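Local coordinates for probable sulfate-binding lipoprotein SubI (Mycobacterium tuberculosis, PDB 6DDN), which probably binds sulfate outside the cell membrane and delivers it for uptake, as other prokaryotic sulfate-binding proteins do, at residues V253-I261 with P316-L325. Sequence-based numbering, arbitrary orientation.
Sequences VTPPQTFKI and PAKLWTIADL. With SO4 (sulfate ion), chain G; SO4 (sulfate ion), chain H.
Gln257, Thr258 and Phe259 pair in parallel with Lys318, Leu319 and Trp320, strand segments 257-261 and 318-320 running 43° apart. The ladder zigzags from Lys318 N to Pro256 O (3.0 Å), Thr258 N to Lys318 O, Trp320 N to Thr258 O and Lys260 N to Trp320 O (2.6 Å); Ala317 N adds a weak bond to Pro256 O. Beside the ladder, Gln257, its CG beside the backbone N (chi1 -55°) and its chain extended, reaches out in the same direction as the Trp320 indole, amide and ring planes 37° apart, and OE1 of Gln257 accepts from Trp320 NE1 at 2.7 Å, near the ring plane. Farther along, one face of the Phe259 ring lies against the chain as it leaves the strand, with Trp320 O 3.5 Å above its plane and offset toward the rim, and CZ of Phe259 within 3.9 Å of Ile322 CD1. On the other face, Thr258 CG2 packs on Pro316 CG at 3.6 Å, and Leu319 CG rests against Lys260 CB. Gln257 N binds a sulfate, probably from the crystallisation liquor.

Strand 318-320 is thus a short parallel edge strand of the mixed sheet, in a fold consistent with a type 2 periplasmic binding protein; its partner 257-267 pairs antiparallel with strand 138-147, to which the hydrogen bond between Thr258 OG1 and Val142 O also holds it. Phe259 and Trp320 pack on Ala184 and Ala187 of helix 177-190.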
ATOM      1  N   VAL A 253     -10.789  -8.268   9.439  1.00 42.25           N
ATOM      2  CA  VAL A 253     -10.144  -9.483   9.917  1.00 43.06           C
ATOM      3  C   VAL A 253      -9.003  -9.802   8.965  1.00 43.19           C
ATOM      4  O   VAL A 253      -9.196  -9.814   7.743  1.00 43.18           O
ATOM      5  CB  VAL A 253     -11.126 -10.667   9.995  1.00 49.28           C
ATOM      6  CG1 VAL A 253     -10.589 -11.745  10.927  1.00 48.52           C
ATOM      7  CG2 VAL A 253     -12.502 -10.197  10.441  1.00 51.29           C
ATOM      8  N   THR A 254      -7.827 -10.047   9.516  1.00 46.67           N
ATOM      9  CA  THR A 254      -6.713 -10.452   8.667  1.00 42.58           C
ATOM     10  C   THR A 254      -6.691 -11.970   8.542  1.00 49.67           C
ATOM     11  O   THR A 254      -6.745 -12.667   9.562  1.00 55.46           O
ATOM     12  CB  THR A 254      -5.392  -9.961   9.239  1.00 37.41           C
ATOM     13  OG1 THR A 254      -5.501  -8.569   9.559  1.00 43.83           O
ATOM     14  CG2 THR A 254      -4.273 -10.149   8.231  1.00 33.36           C
ATOM     15  N   PRO A 255      -6.630 -12.515   7.327  1.00 51.29           N
ATOM     16  CA  PRO A 255      -6.575 -13.966   7.190  1.00 46.96           C
ATOM     17  C   PRO A 255      -5.331 -14.510   7.859  1.00 43.46           C
ATOM     18  O   PRO A 255      -4.329 -13.788   8.025  1.00 44.83           O
ATOM     19  CB  PRO A 255      -6.538 -14.174   5.668  1.00 48.66           C
ATOM     20  CG  PRO A 255      -6.013 -12.893   5.119  1.00 53.72           C
ATOM     21  CD  PRO A 255      -6.539 -11.826   6.030  1.00 54.13           C
ATOM     22  N   PRO A 256      -5.356 -15.777   8.287  1.00 42.69           N
ATOM     23  CA  PRO A 256      -4.173 -16.346   8.958  1.00 45.33           C
ATOM     24  C   PRO A 256      -2.899 -16.208   8.144  1.00 45.97           C
ATOM     25  O   PRO A 256      -1.838 -15.905   8.704  1.00 48.97           O
ATOM     26  CB  PRO A 256      -4.568 -17.813   9.166  1.00 45.43           C
ATOM     27  CG  PRO A 256      -6.059 -17.794   9.207  1.00 46.06           C
ATOM     28  CD  PRO A 256      -6.476 -16.731   8.236  1.00 43.33           C
ATOM     29  N   GLN A 257      -2.975 -16.413   6.834  1.00 42.74           N
ATOM     30  CA  GLN A 257      -1.877 -16.116   5.927  1.00 41.47           C
ATOM     31  C   GLN A 257      -2.199 -14.829   5.182  1.00 46.13           C
ATOM     32  O   GLN A 257      -3.279 -14.700   4.596  1.00 53.26           O
ATOM     33  CB  GLN A 257      -1.643 -17.256   4.935  1.00 42.84           C
ATOM     34  CG  GLN A 257      -1.412 -18.615   5.574  1.00 53.63           C
ATOM     35  CD  GLN A 257      -0.817 -19.615   4.600  1.00 67.04           C
ATOM     36  OE1 GLN A 257       0.215 -19.358   3.983  1.00 69.59           O
ATOM     37  NE2 GLN A 257      -1.472 -20.761   4.454  1.00 74.03           N
ATOM     38  N   THR A 258      -1.273 -13.876   5.219  1.00 46.23           N
ATOM     39  CA  THR A 258      -1.432 -12.618   4.510  1.00 43.77           C
ATOM     40  C   THR A 258      -0.082 -12.199   3.947  1.00 45.34           C
ATOM     41  O   THR A 258       0.949 -12.824   4.216  1.00 44.46           O
ATOM     42  CB  THR A 258      -2.008 -11.523   5.415  1.00 44.68           C
ATOM     43  OG1 THR A 258      -2.422 -10.409   4.616  1.00 50.86           O
ATOM     44  CG2 THR A 258      -0.969 -11.058   6.419  1.00 41.14           C
ATOM     45  N   PHE A 259      -0.094 -11.130   3.154  1.00 43.22           N
ATOM     46  CA  PHE A 259       1.092 -10.647   2.466  1.00 45.01           C
ATOM     47  C   PHE A 259       1.601  -9.366   3.111  1.00 44.36           C
ATOM     48  O   PHE A 259       0.812  -8.533   3.570  1.00 39.33           O
ATOM     49  CB  PHE A 259       0.810 -10.400   0.985  1.00 49.21           C
ATOM     50  CG  PHE A 259       1.997 -10.636   0.101  1.00 54.37           C
ATOM     51  CD1 PHE A 259       2.288 -11.909  -0.359  1.00 54.99           C
ATOM     52  CD2 PHE A 259       2.828  -9.589  -0.261  1.00 54.93           C
ATOM     53  CE1 PHE A 259       3.383 -12.135  -1.165  1.00 57.98           C
ATOM     54  CE2 PHE A 259       3.926  -9.807  -1.068  1.00 58.34           C
ATOM     55  CZ  PHE A 259       4.203 -11.083  -1.522  1.00 61.71           C
ATOM     56  N   LYS A 260       2.922  -9.213   3.135  1.00 48.81           N
ATOM     57  CA  LYS A 260       3.548  -8.027   3.707  1.00 50.29           C
ATOM     58  C   LYS A 260       3.567  -6.915   2.668  1.00 51.73           C
ATOM     59  O   LYS A 260       4.212  -7.044   1.621  1.00 55.30           O
ATOM     60  CB  LYS A 260       4.963  -8.347   4.182  1.00 52.05           C
ATOM     61  CG  LYS A 260       5.660  -7.186   4.876  1.00 50.03           C
ATOM     62  CD  LYS A 260       7.171  -7.332   4.804  1.00 52.25           C
ATOM     63  CE  LYS A 260       7.857  -6.542   5.906  1.00 59.52           C
ATOM     64  NZ  LYS A 260       9.323  -6.814   5.955  1.00 71.21           N
ATOM     65  N   ILE A 261       2.862  -5.828   2.954  1.00 52.60           N
ATOM     66  CA  ILE A 261       2.809  -4.675   2.066  1.00 49.30           C
ATOM     67  C   ILE A 261       3.960  -3.741   2.413  1.00 51.12           C
ATOM     68  O   ILE A 261       4.154  -3.388   3.581  1.00 49.65           O
ATOM     69  CB  ILE A 261       1.457  -3.954   2.183  1.00 40.61           C
ATOM     70  CG1 ILE A 261       0.319  -4.904   1.806  1.00 33.14           C
ATOM     71  CG2 ILE A 261       1.439  -2.699   1.320  1.00 41.61           C
ATOM     72  CD1 ILE A 261      -1.040  -4.237   1.742  1.00 33.08           C
ATOM     73  N   PRO A 316       0.462 -12.120  11.728  1.00 50.39           N
ATOM     74  CA  PRO A 316      -0.447 -13.199  11.338  1.00 48.08           C
ATOM     75  C   PRO A 316       0.224 -14.550  11.562  1.00 49.25           C
ATOM     76  O   PRO A 316       1.345 -14.643  12.060  1.00 48.65           O
ATOM     77  CB  PRO A 316      -0.690 -12.925   9.854  1.00 44.17           C
ATOM     78  CG  PRO A 316       0.588 -12.298   9.399  1.00 44.70           C
ATOM     79  CD  PRO A 316       1.065 -11.457  10.556  1.00 43.37           C
ATOM     80  N   ALA A 317      -0.493 -15.611  11.188  1.00 51.25           N
ATOM     81  CA  ALA A 317       0.105 -16.940  11.235  1.00 51.15           C
ATOM     82  C   ALA A 317       1.244 -17.065  10.234  1.00 52.90           C
ATOM     83  O   ALA A 317       2.218 -17.781  10.491  1.00 55.85           O
ATOM     84  CB  ALA A 317      -0.955 -18.008  10.972  1.00 50.45           C
ATOM     85  N   LYS A 318       1.148 -16.368   9.103  1.00 51.42           N
ATOM     86  CA  LYS A 318       2.180 -16.422   8.074  1.00 54.70           C
ATOM     87  C   LYS A 318       2.200 -15.100   7.325  1.00 54.85           C
ATOM     88  O   LYS A 318       1.197 -14.719   6.714  1.00 55.02           O
ATOM     89  CB  LYS A 318       1.932 -17.580   7.109  1.00 55.69           C
ATOM     90  CG  LYS A 318       2.967 -17.681   6.007  1.00 56.42           C
ATOM     91  CD  LYS A 318       4.352 -17.877   6.591  1.00 57.29           C
ATOM     92  CE  LYS A 318       5.383 -18.116   5.507  1.00 60.47           C
ATOM     93  NZ  LYS A 318       6.734 -18.339   6.090  1.00 61.32           N
ATOM     94  N   LEU A 319       3.335 -14.409   7.370  1.00 55.13           N
ATOM     95  CA  LEU A 319       3.525 -13.143   6.664  1.00 55.27           C
ATOM     96  C   LEU A 319       4.356 -13.418   5.415  1.00 60.24           C
ATOM     97  O   LEU A 319       5.578 -13.566   5.488  1.00 66.88           O
ATOM     98  CB  LEU A 319       4.195 -12.111   7.567  1.00 55.60           C
ATOM     99  CG  LEU A 319       4.263 -10.693   6.996  1.00 57.57           C
ATOM    100  CD1 LEU A 319       2.862 -10.147   6.761  1.00 51.29           C
ATOM    101  CD2 LEU A 319       5.058  -9.770   7.910  1.00 57.02           C
ATOM    102  N   TRP A 320       3.687 -13.493   4.270  1.00 50.40           N
ATOM    103  CA  TRP A 320       4.374 -13.681   3.002  1.00 49.53           C
ATOM    104  C   TRP A 320       4.962 -12.361   2.524  1.00 47.08           C
ATOM    105  O   TRP A 320       4.338 -11.304   2.653  1.00 48.90           O
ATOM    106  CB  TRP A 320       3.413 -14.236   1.951  1.00 51.84           C
ATOM    107  CG  TRP A 320       2.938 -15.627   2.236  1.00 51.40           C
ATOM    108  CD1 TRP A 320       1.677 -16.006   2.595  1.00 47.91           C
ATOM    109  CD2 TRP A 320       3.718 -16.828   2.184  1.00 51.26           C
ATOM    110  NE1 TRP A 320       1.624 -17.368   2.770  1.00 47.07           N
ATOM    111  CE2 TRP A 320       2.865 -17.896   2.523  1.00 47.14           C
ATOM    112  CE3 TRP A 320       5.056 -17.104   1.882  1.00 53.65           C
ATOM    113  CZ2 TRP A 320       3.304 -19.217   2.571  1.00 46.63           C
ATOM    114  CZ3 TRP A 320       5.491 -18.416   1.929  1.00 53.53           C
ATOM    115  CH2 TRP A 320       4.617 -19.455   2.271  1.00 49.92           C
ATOM    116  N   THR A 321       6.170 -12.426   1.971  1.00 49.02           N
ATOM    117  CA  THR A 321       6.856 -11.255   1.447  1.00 54.36           C
ATOM    118  C   THR A 321       7.181 -11.457  -0.026  1.00 57.84           C
ATOM    119  O   THR A 321       7.222 -12.585  -0.527  1.00 60.96           O
ATOM    120  CB  THR A 321       8.147 -10.965   2.225  1.00 60.62           C
ATOM    121  OG1 THR A 321       9.102 -12.002   1.971  1.00 70.75           O
ATOM    122  CG2 THR A 321       7.866 -10.897   3.716  1.00 55.84           C
ATOM    123  N   ILE A 322       7.419 -10.340  -0.719  1.00 57.09           N
ATOM    124  CA  ILE A 322       7.785 -10.407  -2.132  1.00 58.83           C
ATOM    125  C   ILE A 322       9.089 -11.171  -2.314  1.00 67.12           C
ATOM    126  O   ILE A 322       9.324 -11.771  -3.369  1.00 72.61           O
ATOM    127  CB  ILE A 322       7.858  -8.988  -2.738  1.00 60.44           C
ATOM    128  CG1 ILE A 322       7.475  -9.016  -4.218  1.00 62.01           C
ATOM    129  CG2 ILE A 322       9.247  -8.385  -2.570  1.00 65.49           C
ATOM    130  CD1 ILE A 322       6.014  -9.300  -4.459  1.00 58.58           C
ATOM    131  N   ALA A 323       9.948 -11.179  -1.290  1.00 72.34           N
ATOM    132  CA  ALA A 323      11.188 -11.941  -1.374  1.00 67.47           C
ATOM    133  C   ALA A 323      10.923 -13.441  -1.335  1.00 86.60           C
ATOM    134  O   ALA A 323      11.695 -14.219  -1.907  1.00 88.10           O
ATOM    135  CB  ALA A 323      12.132 -11.535  -0.244  1.00 69.76           C
ATOM    136  N   ASP A 324       9.846 -13.862  -0.665  1.00 78.91           N
ATOM    137  CA  ASP A 324       9.484 -15.275  -0.659  1.00 76.12           C
ATOM    138  C   ASP A 324       9.174 -15.771  -2.062  1.00 73.99           C
ATOM    139  O   ASP A 324       9.421 -16.941  -2.378  1.00 76.60           O
ATOM    140  CB  ASP A 324       8.281 -15.511   0.258  1.00 75.12           C
ATOM    141  CG  ASP A 324       8.527 -15.047   1.681  1.00 76.21           C
ATOM    142  OD1 ASP A 324       9.347 -14.126   1.872  1.00 81.05           O
ATOM    143  OD2 ASP A 324       7.896 -15.597   2.610  1.00 71.31           O
ATOM    144  N   LEU A 325       8.638 -14.903  -2.914  1.00 69.53           N
ATOM    145  CA  LEU A 325       8.283 -15.255  -4.278  1.00 67.34           C
ATOM    146  C   LEU A 325       9.387 -14.929  -5.273  1.00 76.10           C
ATOM    147  O   LEU A 325       9.130 -14.911  -6.481  1.00 83.08           O
ATOM    148  CB  LEU A 325       6.990 -14.544  -4.680  1.00 61.46           C
ATOM    149  CG  LEU A 325       5.739 -14.965  -3.904  1.00 58.72           C
ATOM    150  CD1 LEU A 325       4.474 -14.575  -4.651  1.00 57.74           C
ATOM    151  CD2 LEU A 325       5.764 -16.461  -3.635  1.00 61.65           C
TER
HETATM  152  S   SO4 G 405      -5.584 -18.743   4.985  1.00121.53           S
HETATM  153  O1  SO4 G 405      -4.711 -17.633   4.631  1.00122.34           O
HETATM  154  O2  SO4 G 405      -6.964 -18.288   4.921  1.00117.23           O
HETATM  155  O3  SO4 G 405      -5.396 -19.845   4.046  1.00125.12           O
HETATM  156  O4  SO4 G 405      -5.263 -19.187   6.338  1.00123.59           O
HETATM  157  S   SO4 H 406       6.047 -15.205   9.519  1.00131.90           S
HETATM  158  O1  SO4 H 406       6.990 -14.085   9.524  1.00131.83           O
HETATM  159  O2  SO4 H 406       5.064 -15.016  10.587  1.00133.39           O
HETATM  160  O3  SO4 H 406       5.362 -15.259   8.229  1.00131.34           O
HETATM  161  O4  SO4 H 406       6.773 -16.458   9.726  1.00131.67           O